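Local coordinates for protein fructose-like phosphotransferase enzyme IIB component 3 (Escherichia coli K12, PDB 4TN5) that probably accepts a phosphoryl group from phosphorylated EIIA and passes it to sugar during its uptake by the fructose-type phosphotransferase system, at residues T8-G13 with S83-L88; A15-A20 with I37-A42; A21-K26 with R89-V94; D58-I63 with E72-C77; R99-A104 with T108-E113. All blocks are in the same frame, centred on the assembly; numbering follows the deposited sequence.

Interaction 1: residues T8-G13 with S83-L88; sequences TACVSG and SIYAFL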
# COMPACT_ATOMS: atom_id res chain seq x y z
N THR A 8 0.00 9.60 -14.99
CA THR A 8 -0.72 10.81 -14.64
C THR A 8 -2.13 10.73 -15.22
O THR A 8 -2.30 10.39 -16.39
CB THR A 8 -0.01 12.07 -15.15
OG1 THR A 8 0.11 12.00 -16.58
CG2 THR A 8 1.38 12.18 -14.54
N ALA A 9 -3.13 11.03 -14.41
CA ALA A 9 -4.51 10.89 -14.86
C ALA A 9 -5.42 12.03 -14.42
O ALA A 9 -5.38 12.47 -13.28
CB ALA A 9 -5.08 9.56 -14.40
N CYS A 10 -6.24 12.50 -15.36
CA CYS A 10 -7.23 13.53 -15.09
C CYS A 10 -8.42 13.40 -16.02
O CYS A 10 -8.24 13.26 -17.23
CB CYS A 10 -6.62 14.92 -15.27
SG CYS A 10 -7.87 16.21 -15.25
N VAL A 11 -9.63 13.44 -15.47
CA VAL A 11 -10.82 13.43 -16.32
C VAL A 11 -10.94 14.69 -17.16
O VAL A 11 -11.33 14.63 -18.32
CB VAL A 11 -12.14 13.26 -15.51
CG1 VAL A 11 -12.25 11.86 -14.96
CG2 VAL A 11 -12.25 14.31 -14.40
N SER A 12 -10.60 15.83 -16.58
CA SER A 12 -10.87 17.09 -17.25
C SER A 12 -9.81 17.41 -18.29
O SER A 12 -9.01 18.33 -18.14
CB SER A 12 -11.07 18.26 -16.26
OG SER A 12 -9.84 18.89 -16.00
N GLY A 13 -9.84 16.61 -19.35
CA GLY A 13 -9.12 16.91 -20.56
C GLY A 13 -7.63 16.64 -20.56
O GLY A 13 -7.06 16.06 -19.63
N SER A 83 -2.85 12.67 -5.71
CA SER A 83 -3.69 13.35 -6.68
C SER A 83 -2.84 14.32 -7.50
O SER A 83 -1.74 14.68 -7.10
CB SER A 83 -4.82 14.09 -5.98
OG SER A 83 -4.32 14.96 -4.98
N ILE A 84 -3.37 14.74 -8.65
CA ILE A 84 -2.66 15.67 -9.52
C ILE A 84 -2.45 17.03 -8.87
O ILE A 84 -1.32 17.52 -8.78
CB ILE A 84 -3.36 15.88 -10.88
CG1 ILE A 84 -3.04 14.72 -11.82
CG2 ILE A 84 -2.93 17.19 -11.52
CD1 ILE A 84 -3.40 15.01 -13.27
N TYR A 85 -3.52 17.66 -8.41
CA TYR A 85 -3.36 19.00 -7.85
C TYR A 85 -2.47 19.01 -6.59
O TYR A 85 -1.95 20.05 -6.20
CB TYR A 85 -4.73 19.63 -7.66
CG TYR A 85 -5.71 19.46 -8.76
CD1 TYR A 85 -5.36 19.57 -10.11
CD2 TYR A 85 -6.99 19.07 -8.46
CE1 TYR A 85 -6.31 19.36 -11.09
CE2 TYR A 85 -7.90 18.87 -9.44
CZ TYR A 85 -7.57 19.02 -10.74
OH TYR A 85 -8.54 18.80 -11.67
N ALA A 86 -2.27 17.84 -5.99
CA ALA A 86 -1.29 17.68 -4.92
C ALA A 86 0.16 17.64 -5.40
O ALA A 86 1.05 18.26 -4.81
CB ALA A 86 -1.59 16.45 -4.10
N PHE A 87 0.41 16.89 -6.48
CA PHE A 87 1.74 16.84 -7.08
C PHE A 87 2.10 18.21 -7.62
O PHE A 87 3.25 18.64 -7.57
CB PHE A 87 1.77 15.81 -8.21
CG PHE A 87 3.06 15.80 -8.97
CD1 PHE A 87 4.17 15.15 -8.46
CD2 PHE A 87 3.17 16.43 -10.20
CE1 PHE A 87 5.36 15.13 -9.16
CE2 PHE A 87 4.35 16.41 -10.90
CZ PHE A 87 5.45 15.76 -10.38
N LEU A 88 1.09 18.91 -8.14
CA LEU A 88 1.31 20.23 -8.69
C LEU A 88 1.68 21.28 -7.64
O LEU A 88 2.67 22.00 -7.81
CB LEU A 88 0.12 20.70 -9.53
CG LEU A 88 -0.08 19.99 -10.87
CD1 LEU A 88 -1.12 20.73 -11.71
CD2 LEU A 88 1.24 19.88 -11.63
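Ile-84 holds CG1 beside its own backbone N (chi1 -81°) and is extended beyond it, which carries CD1 out to Ala-9 and Cys-10. Cys-10 turns SG anti to its backbone N (chi1 169°). This leaves its CB to meet the isoleucine methyl. Ile-84 CD1 packs on Ala-9 O at 3.2 Å, a carbon-oxygen contact and no hydrogen bond. Ile-84 CD1 also lies 3.8 Å from Cys-10 CB, and the two form the apolar part of the contact. Tyr-85 comes from the same helical turn. Tyr-85 OH stands 4.5 Å from Cys-10 SG, beside the thiol but not bonded to it. Cys-10 is inferred to be the phosphocysteine intermediate. It directly follows strand 3-9, a position consistent with the phosphocysteine loop of PTS EIIB domains, at the C-terminal end of the first parallel strand. Helix 84-89 presents its first turn to this loop, with Ser-83 at the N-cap and Ile-84 N bonded to Asp-65 OD1. Beyond Cys-10 the loop folds back in an inverse gamma turn centred on Ser-12. Gly-13 N closes that turn on Val-11 O at 2.7 Å.

Interaction 2: residues A15-A20 with I37-A42; sequences AHTYMA and IETQGA
This is a buried side-chain contact in which Thr-17 and Tyr-18, where the chain leads into helix 18-30, close over Thr-39 of strand 34-41. No hydrogen bond crosses it. Thr-39 lies between them, and both partners touch its branches. Thr-17 CG2 lies 3.5 Å from Thr-39 OG1 and 3.6 Å from Thr-39 CG2. The Tyr-18 side chain crosses that of Thr-39 at about a right angle. Thr-39 CG2 meets the edge of the tyrosine ring, near its plane, with Tyr-18 CE1 at 3.3 Å, a tight approach. With OG1 at chi1 -87°, Thr-39 has CG2 roughly anti to its backbone N, and this sends the methyl to the ring. Strand 3-9, helix 18-30 and strand 34-41 make a beta-alpha-beta unit with parallel strands. The contact sets this entry to the helix against the second strand. Thr-17 also touches Cys-10, the inferred phosphocysteine, so the packing adjoins the active-site loop. Replacing Tyr-18 with an alanine would probably open a gap beside Thr-39 and leave its CG2 without the ring edge. Gln-40 points away from the helix, and its NE2 donates to Glu-38 OE2 at 2.6 Å. The bond is nearly straight (165°), and the carboxylate oxygen lies in the amide plane of Gln-40. Gln-40 NE2 also bonds Ala-69 O.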
# COMPACT_ATOMS: atom_id res chain seq x y z
N ALA A 15 -5.15 18.81 -20.35
CA ALA A 15 -4.41 19.95 -19.81
C ALA A 15 -3.81 19.78 -18.42
O ALA A 15 -2.70 20.24 -18.15
CB ALA A 15 -5.40 21.11 -19.83
N HIS A 16 -4.55 19.11 -17.54
CA HIS A 16 -4.09 18.88 -16.18
C HIS A 16 -3.17 17.66 -16.10
O HIS A 16 -2.50 17.44 -15.09
CB HIS A 16 -5.28 18.69 -15.24
CG HIS A 16 -6.17 19.89 -15.15
ND1 HIS A 16 -7.55 19.81 -15.23
CD2 HIS A 16 -5.89 21.21 -15.00
CE1 HIS A 16 -8.07 21.02 -15.12
NE2 HIS A 16 -7.08 21.89 -14.99
N THR A 17 -3.15 16.87 -17.17
CA THR A 17 -2.32 15.67 -17.22
C THR A 17 -0.89 15.92 -17.71
O THR A 17 0.07 15.43 -17.12
CB THR A 17 -2.98 14.54 -18.05
OG1 THR A 17 -3.99 13.91 -17.26
CG2 THR A 17 -1.96 13.50 -18.47
N TYR A 18 -0.73 16.70 -18.79
CA TYR A 18 0.59 16.85 -19.40
C TYR A 18 1.57 17.71 -18.63
O TYR A 18 2.78 17.49 -18.71
CB TYR A 18 0.49 17.32 -20.85
CG TYR A 18 -0.18 16.33 -21.75
CD1 TYR A 18 -0.15 14.97 -21.45
CD2 TYR A 18 -0.79 16.73 -22.92
CE1 TYR A 18 -0.75 14.06 -22.28
CE2 TYR A 18 -1.39 15.82 -23.76
CZ TYR A 18 -1.36 14.49 -23.43
OH TYR A 18 -1.96 13.56 -24.25
N MSE A 19 1.08 18.70 -17.89
CA MSE A 19 1.97 19.51 -17.07
C MSE A 19 2.46 18.69 -15.88
O MSE A 19 3.56 18.92 -15.38
CB MSE A 19 1.28 20.80 -16.61
CG MSE A 19 0.88 21.74 -17.73
SE MSE A 19 2.41 22.42 -18.71
CE MSE A 19 1.47 23.54 -20.00
N ALA A 20 1.65 17.74 -15.45
CA ALA A 20 2.05 16.82 -14.39
C ALA A 20 3.18 15.93 -14.90
O ALA A 20 4.18 15.74 -14.22
CB ALA A 20 0.87 15.98 -13.94
N ILE A 37 6.56 7.62 -18.65
CA ILE A 37 5.31 8.13 -18.11
C ILE A 37 4.11 7.78 -18.98
O ILE A 37 4.04 8.16 -20.16
CB ILE A 37 5.36 9.66 -17.93
CG1 ILE A 37 6.62 10.06 -17.15
CG2 ILE A 37 4.11 10.16 -17.22
CD1 ILE A 37 6.78 11.56 -16.98
N GLU A 38 3.15 7.06 -18.40
CA GLU A 38 1.91 6.75 -19.08
C GLU A 38 0.89 7.86 -18.84
O GLU A 38 0.75 8.35 -17.72
CB GLU A 38 1.34 5.42 -18.59
CG GLU A 38 -0.03 5.07 -19.15
CD GLU A 38 -0.51 3.70 -18.72
OE1 GLU A 38 0.31 2.75 -18.75
OE2 GLU A 38 -1.69 3.56 -18.35
N THR A 39 0.20 8.26 -19.90
CA THR A 39 -0.82 9.30 -19.79
C THR A 39 -2.21 8.72 -20.02
O THR A 39 -2.45 8.02 -21.00
CB THR A 39 -0.56 10.44 -20.79
OG1 THR A 39 0.32 11.40 -20.20
CG2 THR A 39 -1.87 11.12 -21.17
N GLN A 40 -3.12 9.01 -19.10
CA GLN A 40 -4.52 8.62 -19.26
C GLN A 40 -5.41 9.85 -19.18
O GLN A 40 -5.57 10.46 -18.12
CB GLN A 40 -4.92 7.60 -18.18
CG GLN A 40 -4.13 6.30 -18.24
CD GLN A 40 -4.59 5.29 -17.22
OE1 GLN A 40 -5.63 5.46 -16.58
NE2 GLN A 40 -3.81 4.22 -17.05
N GLY A 41 -5.99 10.22 -20.32
CA GLY A 41 -6.83 11.41 -20.39
C GLY A 41 -8.02 11.23 -21.32
O GLY A 41 -8.34 10.12 -21.73
N ALA A 42 -8.67 12.35 -21.64
CA ALA A 42 -9.85 12.33 -22.50
C ALA A 42 -9.53 11.84 -23.91
O ALA A 42 -10.42 11.39 -24.63
CB ALA A 42 -10.48 13.71 -22.55

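Interaction 3: residues A21-K26 with R89-V94; sequences AERLEK and REPQRV
Arg-23 and Pro-91 mark the nearest approach of the two backbones, with their CA atoms 8.4 Å apart. In this alpha/beta fold helices 18-30 and 92-103 pack on the same side of the sheet: Leu-24 and Val-94 both rest on Leu-61 of strand 59-64. Residues 21-26 are regular helix, and Glu-25 N bonds Ala-21 O at 3.0 Å. Residues 89-94 run from the end of helix 84-89 through a short link into helix 92-103. Glu-90 leaves helical backbone angles after helix 84-89, and the chain turns through Pro-91 into the next helix. Val-94 N makes a weak bond to Pro-91 O there. The contact joins helix 18-30 to the link between helices 84-89 and 92-103, near the surface and away from the active site. Arg-23 makes this connection. Its CG is anti to the backbone N (chi1 -173°), and the chain then bends at chi2 and chi3. The side chain meets the proline ring at about a right angle. Pro-91 CG is the touching atom on that ring, 4.1 Å from Arg-23 CD. Phe-87 of helix 84-89 touches Arg-23, Leu-24 and Val-94 and so lies between the two helices. Arg-89 directs its own side chain elsewhere, to a salt bridge with Glu-113, which also pairs with Arg-93. The nearest pair across the contact is Arg-23 NE with Pro-91 CG, 3.7 Å apart, the ring carbon approaching the guanidinium obliquely.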
# COMPACT_ATOMS: atom_id res chain seq x y z
N ALA A 21 3.00 15.40 -16.10
CA ALA A 21 4.02 14.59 -16.75
C ALA A 21 5.25 15.45 -17.04
O ALA A 21 6.38 14.99 -16.91
CB ALA A 21 3.48 13.99 -18.03
N GLU A 22 5.00 16.69 -17.43
CA GLU A 22 6.07 17.64 -17.72
C GLU A 22 6.97 17.86 -16.52
O GLU A 22 8.19 17.68 -16.61
CB GLU A 22 5.48 18.98 -18.17
CG GLU A 22 6.50 20.06 -18.51
CD GLU A 22 7.33 19.74 -19.74
OE1 GLU A 22 6.97 18.80 -20.49
OE2 GLU A 22 8.35 20.43 -19.96
N ARG A 23 6.37 18.26 -15.40
CA ARG A 23 7.13 18.56 -14.19
C ARG A 23 7.92 17.34 -13.73
O ARG A 23 9.05 17.47 -13.29
CB ARG A 23 6.20 19.06 -13.08
CG ARG A 23 6.94 19.54 -11.84
CD ARG A 23 6.57 20.97 -11.48
NE ARG A 23 5.28 21.06 -10.79
CZ ARG A 23 4.43 22.08 -10.92
NH1 ARG A 23 4.71 23.08 -11.73
NH2 ARG A 23 3.29 22.08 -10.25
N LEU A 24 7.32 16.16 -13.85
CA LEU A 24 7.96 14.94 -13.38
C LEU A 24 9.17 14.55 -14.24
O LEU A 24 10.20 14.12 -13.72
CB LEU A 24 6.96 13.78 -13.34
CG LEU A 24 7.51 12.49 -12.75
CD1 LEU A 24 7.97 12.72 -11.32
CD2 LEU A 24 6.45 11.41 -12.80
N GLU A 25 9.03 14.70 -15.55
CA GLU A 25 10.11 14.39 -16.48
C GLU A 25 11.36 15.20 -16.15
O GLU A 25 12.48 14.70 -16.25
CB GLU A 25 9.68 14.67 -17.93
CG GLU A 25 10.56 14.02 -18.98
CD GLU A 25 9.77 13.21 -19.99
OE1 GLU A 25 8.52 13.19 -19.88
OE2 GLU A 25 10.39 12.58 -20.87
N LYS A 26 11.17 16.44 -15.73
CA LYS A 26 12.29 17.30 -15.38
C LYS A 26 12.65 17.25 -13.89
O LYS A 26 13.73 17.67 -13.49
CB LYS A 26 12.08 18.74 -15.87
CG LYS A 26 11.80 19.77 -14.80
CD LYS A 26 11.23 21.03 -15.43
CE LYS A 26 10.46 21.86 -14.42
NZ LYS A 26 10.08 23.18 -14.99
N ARG A 89 0.92 21.36 -6.54
CA ARG A 89 1.11 22.47 -5.60
C ARG A 89 2.51 22.37 -5.04
O ARG A 89 3.25 23.34 -5.03
CB ARG A 89 0.04 22.53 -4.51
CG ARG A 89 0.21 21.68 -3.28
CD ARG A 89 -1.06 21.89 -2.49
NE ARG A 89 -2.21 21.32 -3.21
CZ ARG A 89 -2.61 20.06 -3.05
NH1 ARG A 89 -1.97 19.27 -2.22
NH2 ARG A 89 -3.67 19.59 -3.70
N GLU A 90 2.88 21.18 -4.56
CA GLU A 90 4.23 20.98 -4.08
C GLU A 90 4.81 19.60 -4.37
O GLU A 90 4.48 18.61 -3.70
CB GLU A 90 4.25 21.26 -2.57
CG GLU A 90 5.67 21.28 -2.00
CD GLU A 90 5.71 21.65 -0.54
OE1 GLU A 90 5.10 20.93 0.28
OE2 GLU A 90 6.34 22.67 -0.20
N PRO A 91 5.70 19.54 -5.37
CA PRO A 91 6.23 18.26 -5.86
C PRO A 91 7.41 17.65 -5.09
O PRO A 91 7.62 16.45 -5.23
CB PRO A 91 6.64 18.60 -7.31
CG PRO A 91 6.53 20.13 -7.44
CD PRO A 91 6.28 20.69 -6.07
N GLN A 92 8.16 18.41 -4.30
CA GLN A 92 9.36 17.81 -3.68
C GLN A 92 8.91 16.83 -2.61
O GLN A 92 9.55 15.81 -2.36
CB GLN A 92 10.32 18.85 -3.09
CG GLN A 92 11.30 18.19 -2.11
CD GLN A 92 11.71 19.03 -0.92
OE1 GLN A 92 12.60 19.88 -1.01
NE2 GLN A 92 11.07 18.78 0.22
N ARG A 93 7.78 17.15 -1.99
CA ARG A 93 7.14 16.22 -1.08
C ARG A 93 7.03 14.84 -1.68
O ARG A 93 7.31 13.84 -1.02
CB ARG A 93 5.73 16.70 -0.76
CG ARG A 93 5.65 17.83 0.24
CD ARG A 93 4.31 17.82 0.93
NE ARG A 93 3.85 16.45 1.13
CZ ARG A 93 2.68 16.09 1.65
NH1 ARG A 93 1.80 16.99 2.06
NH2 ARG A 93 2.37 14.81 1.78
N VAL A 94 6.62 14.81 -2.94
CA VAL A 94 6.35 13.57 -3.64
C VAL A 94 7.61 12.75 -3.91
O VAL A 94 7.64 11.56 -3.60
CB VAL A 94 5.61 13.84 -4.96
CG1 VAL A 94 5.31 12.53 -5.66
CG2 VAL A 94 4.33 14.62 -4.69

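Interaction 4: residues D58-I63 with E72-C77; sequences DVALLI and ERFEHC
Phe-74 O accepts the backbone N-H of Cys-77 at 3.2 Å, closing a type I beta turn that starts at Phe-74, whose ring Ala-60 and Leu-62 touch. Leu-62 sends CD2 over the face of Phe-74. Leu-62 CD2 sits 4.0 Å from the centroid of the Phe-74 ring and only 4° off the ring normal, a well-centred CH-pi contact. Phe-74 keeps CG beside its backbone N (chi1 -53°), which turns the ring to the strand. Ala-60 CB packs on Phe-74 CD1 at 3.9 Å, approaching obliquely. The opposite ring face carries Arg-73 CB, offset toward the rim, so the phenyl is sandwiched between a strand methyl and its own neighbour. Phe-74 CZ also lies 3.8 Å above one face of the Arg-73 guanidinium, toward its rim. That guanidinium is held in place by NE to Gly-70 O and by a salt bridge from NH1 to Glu-38 OE1. Residues 72-77 lie in the loop between strands 59-64 and 79-82, so the contact packs this loop on the strand before it. It lies on the side of the sheet away from helices 18-30 and 92-103. Val-7 of strand 3-9 also touches Phe-74, and Ile-54 of helix 51-56 touches Phe-74, Arg-73 and Cys-77.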
# COMPACT_ATOMS: atom_id res chain seq x y z
N ASP A 58 12.10 0.37 -10.34
CA ASP A 58 12.41 0.27 -8.92
C ASP A 58 11.26 0.82 -8.07
O ASP A 58 11.10 0.45 -6.91
CB ASP A 58 13.71 1.01 -8.60
CG ASP A 58 14.90 0.44 -9.35
OD1 ASP A 58 15.52 -0.51 -8.83
OD2 ASP A 58 15.21 0.95 -10.45
N VAL A 59 10.46 1.69 -8.68
CA VAL A 59 9.32 2.29 -8.00
C VAL A 59 8.38 2.94 -9.02
O VAL A 59 8.83 3.43 -10.06
CB VAL A 59 9.77 3.33 -6.94
CG1 VAL A 59 10.57 4.45 -7.59
CG2 VAL A 59 8.59 3.88 -6.15
N ALA A 60 7.09 2.93 -8.73
CA ALA A 60 6.11 3.58 -9.59
C ALA A 60 5.56 4.84 -8.92
O ALA A 60 5.51 4.93 -7.69
CB ALA A 60 4.98 2.62 -9.93
N LEU A 61 5.17 5.82 -9.72
CA LEU A 61 4.52 7.01 -9.20
C LEU A 61 3.15 7.18 -9.83
O LEU A 61 3.03 7.29 -11.05
CB LEU A 61 5.38 8.26 -9.43
CG LEU A 61 4.80 9.56 -8.86
CD1 LEU A 61 4.46 9.40 -7.39
CD2 LEU A 61 5.77 10.71 -9.06
N LEU A 62 2.12 7.19 -9.00
CA LEU A 62 0.75 7.29 -9.50
C LEU A 62 0.14 8.64 -9.16
O LEU A 62 -0.33 8.87 -8.05
CB LEU A 62 -0.10 6.16 -8.92
CG LEU A 62 0.49 4.76 -9.14
CD1 LEU A 62 -0.42 3.69 -8.56
CD2 LEU A 62 0.76 4.50 -10.61
N ILE A 63 0.18 9.54 -10.14
CA ILE A 63 -0.36 10.88 -9.97
C ILE A 63 -1.77 10.93 -10.56
O ILE A 63 -1.94 11.18 -11.75
CB ILE A 63 0.51 11.92 -10.69
CG1 ILE A 63 2.00 11.63 -10.42
CG2 ILE A 63 0.14 13.33 -10.26
CD1 ILE A 63 2.94 12.53 -11.19
N GLU A 72 -4.40 -2.41 -11.72
CA GLU A 72 -3.98 -3.79 -11.54
C GLU A 72 -2.47 -4.01 -11.66
O GLU A 72 -1.92 -4.89 -11.02
CB GLU A 72 -4.68 -4.64 -12.62
CG GLU A 72 -4.26 -4.26 -14.03
CD GLU A 72 -5.00 -4.98 -15.13
OE1 GLU A 72 -5.60 -6.03 -14.84
OE2 GLU A 72 -5.01 -4.47 -16.27
N ARG A 73 -1.81 -3.22 -12.51
CA ARG A 73 -0.47 -3.57 -12.99
C ARG A 73 0.59 -3.28 -11.96
O ARG A 73 1.73 -3.73 -12.07
CB ARG A 73 -0.18 -2.80 -14.27
CG ARG A 73 -1.11 -3.13 -15.43
CD ARG A 73 -1.01 -2.08 -16.53
NE ARG A 73 -1.50 -0.78 -16.08
CZ ARG A 73 -1.34 0.36 -16.75
NH1 ARG A 73 -0.68 0.37 -17.90
NH2 ARG A 73 -1.82 1.49 -16.26
N PHE A 74 0.21 -2.52 -10.93
CA PHE A 74 1.15 -1.99 -9.97
C PHE A 74 1.01 -2.61 -8.59
O PHE A 74 1.59 -2.12 -7.62
CB PHE A 74 0.97 -0.47 -9.87
CG PHE A 74 1.02 0.24 -11.20
CD1 PHE A 74 2.24 0.56 -11.77
CD2 PHE A 74 -0.14 0.59 -11.87
CE1 PHE A 74 2.30 1.21 -12.98
CE2 PHE A 74 -0.08 1.24 -13.09
CZ PHE A 74 1.14 1.55 -13.64
N GLU A 75 0.24 -3.69 -8.49
CA GLU A 75 -0.01 -4.31 -7.18
C GLU A 75 1.25 -4.91 -6.56
O GLU A 75 1.36 -5.00 -5.34
CB GLU A 75 -1.14 -5.34 -7.25
CG GLU A 75 -0.76 -6.68 -7.87
CD GLU A 75 -1.98 -7.49 -8.28
OE1 GLU A 75 -2.93 -7.60 -7.47
OE2 GLU A 75 -1.99 -8.03 -9.41
N HIS A 76 2.21 -5.30 -7.40
CA HIS A 76 3.47 -5.86 -6.91
C HIS A 76 4.64 -4.90 -7.08
O HIS A 76 5.79 -5.33 -7.21
CB HIS A 76 3.77 -7.19 -7.60
CG HIS A 76 2.79 -8.27 -7.28
ND1 HIS A 76 2.63 -8.78 -6.01
CD2 HIS A 76 1.93 -8.95 -8.08
CE1 HIS A 76 1.70 -9.72 -6.03
NE2 HIS A 76 1.26 -9.85 -7.27
N CYS A 77 4.35 -3.61 -7.07
CA CYS A 77 5.39 -2.60 -7.19
C CYS A 77 5.48 -1.75 -5.93
O CYS A 77 4.48 -1.53 -5.25
CB CYS A 77 5.12 -1.69 -8.39
SG CYS A 77 4.75 -2.56 -9.93

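Interaction 5: residues R99-A104 with T108-E113; sequences RKVLSA and THLILE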
# COMPACT_ATOMS: atom_id res chain seq x y z
N ARG A 99 11.60 8.51 -2.83
CA ARG A 99 12.96 8.08 -2.54
C ARG A 99 13.02 7.27 -1.25
O ARG A 99 13.92 6.44 -1.07
CB ARG A 99 13.91 9.28 -2.51
CG ARG A 99 15.33 8.96 -2.97
CD ARG A 99 16.16 10.23 -3.15
NE ARG A 99 17.43 9.96 -3.84
CZ ARG A 99 18.49 9.42 -3.26
NH1 ARG A 99 18.44 9.07 -1.98
NH2 ARG A 99 19.60 9.22 -3.96
N LYS A 100 12.06 7.49 -0.36
CA LYS A 100 11.88 6.62 0.80
C LYS A 100 11.42 5.23 0.37
O LYS A 100 12.06 4.23 0.69
CB LYS A 100 10.88 7.21 1.80
CG LYS A 100 11.30 8.54 2.43
CD LYS A 100 10.21 9.06 3.36
CE LYS A 100 10.72 9.22 4.79
NZ LYS A 100 10.64 10.63 5.25
N VAL A 101 10.31 5.19 -0.36
CA VAL A 101 9.76 3.95 -0.89
C VAL A 101 10.81 3.19 -1.68
O VAL A 101 10.86 1.96 -1.67
CB VAL A 101 8.52 4.23 -1.77
CG1 VAL A 101 8.03 2.96 -2.44
CG2 VAL A 101 7.41 4.85 -0.93
N LEU A 102 11.67 3.94 -2.37
CA LEU A 102 12.82 3.38 -3.06
C LEU A 102 13.82 2.82 -2.05
O LEU A 102 14.34 1.72 -2.21
CB LEU A 102 13.48 4.46 -3.91
CG LEU A 102 14.68 4.10 -4.80
CD1 LEU A 102 14.35 2.93 -5.70
CD2 LEU A 102 15.08 5.31 -5.63
N SER A 103 14.07 3.59 -0.99
CA SER A 103 15.05 3.23 0.03
C SER A 103 14.57 2.11 0.96
O SER A 103 15.26 1.11 1.12
CB SER A 103 15.42 4.46 0.87
OG SER A 103 16.09 4.09 2.06
N ALA A 104 13.39 2.31 1.55
CA ALA A 104 12.83 1.38 2.54
C ALA A 104 12.91 -0.08 2.09
O ALA A 104 12.62 -0.40 0.94
CB ALA A 104 11.40 1.78 2.88
N THR A 108 6.54 -1.26 -0.15
CA THR A 108 5.59 -0.39 0.53
C THR A 108 4.80 0.36 -0.53
O THR A 108 5.36 0.81 -1.54
CB THR A 108 6.20 0.62 1.52
OG1 THR A 108 5.27 1.69 1.75
CG2 THR A 108 7.49 1.20 0.97
N HIS A 109 3.50 0.49 -0.30
CA HIS A 109 2.66 1.41 -1.06
C HIS A 109 2.47 2.64 -0.20
O HIS A 109 2.22 2.54 1.00
CB HIS A 109 1.30 0.79 -1.34
CG HIS A 109 1.35 -0.42 -2.23
ND1 HIS A 109 0.23 -1.17 -2.53
CD2 HIS A 109 2.38 -1.01 -2.87
CE1 HIS A 109 0.56 -2.16 -3.32
NE2 HIS A 109 1.86 -2.10 -3.55
N LEU A 110 2.60 3.82 -0.80
CA LEU A 110 2.45 5.05 -0.04
C LEU A 110 1.40 5.95 -0.68
O LEU A 110 1.54 6.38 -1.82
CB LEU A 110 3.79 5.79 0.06
CG LEU A 110 4.08 6.63 1.31
CD1 LEU A 110 5.51 7.15 1.26
CD2 LEU A 110 3.09 7.78 1.47
N ILE A 111 0.32 6.20 0.06
CA ILE A 111 -0.65 7.18 -0.39
C ILE A 111 -0.32 8.50 0.24
O ILE A 111 -0.22 8.64 1.46
CB ILE A 111 -2.09 6.79 -0.07
CG1 ILE A 111 -2.64 5.92 -1.19
CG2 ILE A 111 -2.96 8.04 0.08
CD1 ILE A 111 -4.12 5.73 -1.15
N LEU A 112 -0.13 9.51 -0.61
CA LEU A 112 0.19 10.85 -0.14
C LEU A 112 -0.93 11.83 -0.48
O LEU A 112 -1.92 11.46 -1.10
CB LEU A 112 1.43 11.39 -0.87
CG LEU A 112 2.78 11.15 -0.18
CD1 LEU A 112 3.90 11.83 -0.95
CD2 LEU A 112 2.74 11.64 1.26
N GLU A 113 -0.76 13.08 -0.06
CA GLU A 113 -1.76 14.11 -0.32
C GLU A 113 -2.53 13.92 -1.62
O GLU A 113 -1.91 13.35 -2.58
CB GLU A 113 -1.15 15.51 -0.28
CG GLU A 113 -0.95 16.06 1.13
CD GLU A 113 -1.09 17.57 1.19
OE1 GLU A 113 -1.15 18.21 0.12
OE2 GLU A 113 -1.13 18.12 2.31
OXT GLU A 113 -3.74 14.33 -1.65
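Apolar packing carries most of this contact, and Val-101 of helix 92-103 is its centre. Its two methyls divide the work between Thr-108 and Leu-110. Val-101 CG1, anti to the backbone N (chi1 174°), lies 3.9 Å from Thr-108 CG2. Val-101 CG2 reaches Leu-110, 3.7 Å from CD1 and 3.9 Å from CB. Both pairs of side chains meet at a slant. Ala-104 adds a looser touch at the end of the helix, its CB 4.4 Å from Thr-108 CG2. One further touch is methyl against a backbone oxygen: Val-101 CG1 lies 3.5 Å from Thr-108 O. An alanine in place of Val-101 is likely to leave a gap against Leu-110 and Thr-108 and weaken the seat of the helix on the strand. Polar interactions run elsewhere, since no hydrogen bond joins the two segments. Thr-108 holds OG1 anti to its backbone N, turned from the valine, and bonds OG1 of Thr-108 of the second subunit. Ala-104 O accepts from Arg-78 NH1. Parallel strands 79-82 and 108-111 are linked through helices 84-89 and 92-103, a beta-alpha-beta connection. A short loop joins its last helix to its second strand, whose side chains pack on the last helical turns. Within the chain, strand 108-111 is one of the two outermost strands, paired through its backbone with strand 79-82. Its other side, at His-109 and Ile-111, pairs antiparallel with a strand of the second subunit, so the sheet runs on across the interface. Val-101 also touches Val-80 of strand 79-82.

Overall arrangement
The five contacts gather round one sheet. Interactions 1 and 2 are about 7 Å apart, centre to centre, and meet through the pairing of strands 3-9 and 34-41 beside the inferred phosphocysteine. Interaction 2 is nested in the loop closed by interaction 1. Interaction 3 crosses both along the chain; it shares helix 18-30 with interaction 2 and helix 92-103 with interaction 5. Interaction 4 is nested inside interactions 1 and 3 and covers the other face of the sheet. Interaction 5 closes last, about 22 Å from interaction 2 between centres, at the edge strand that joins the subunits. Active site and dimer edge therefore lie at separate parts of one sheet.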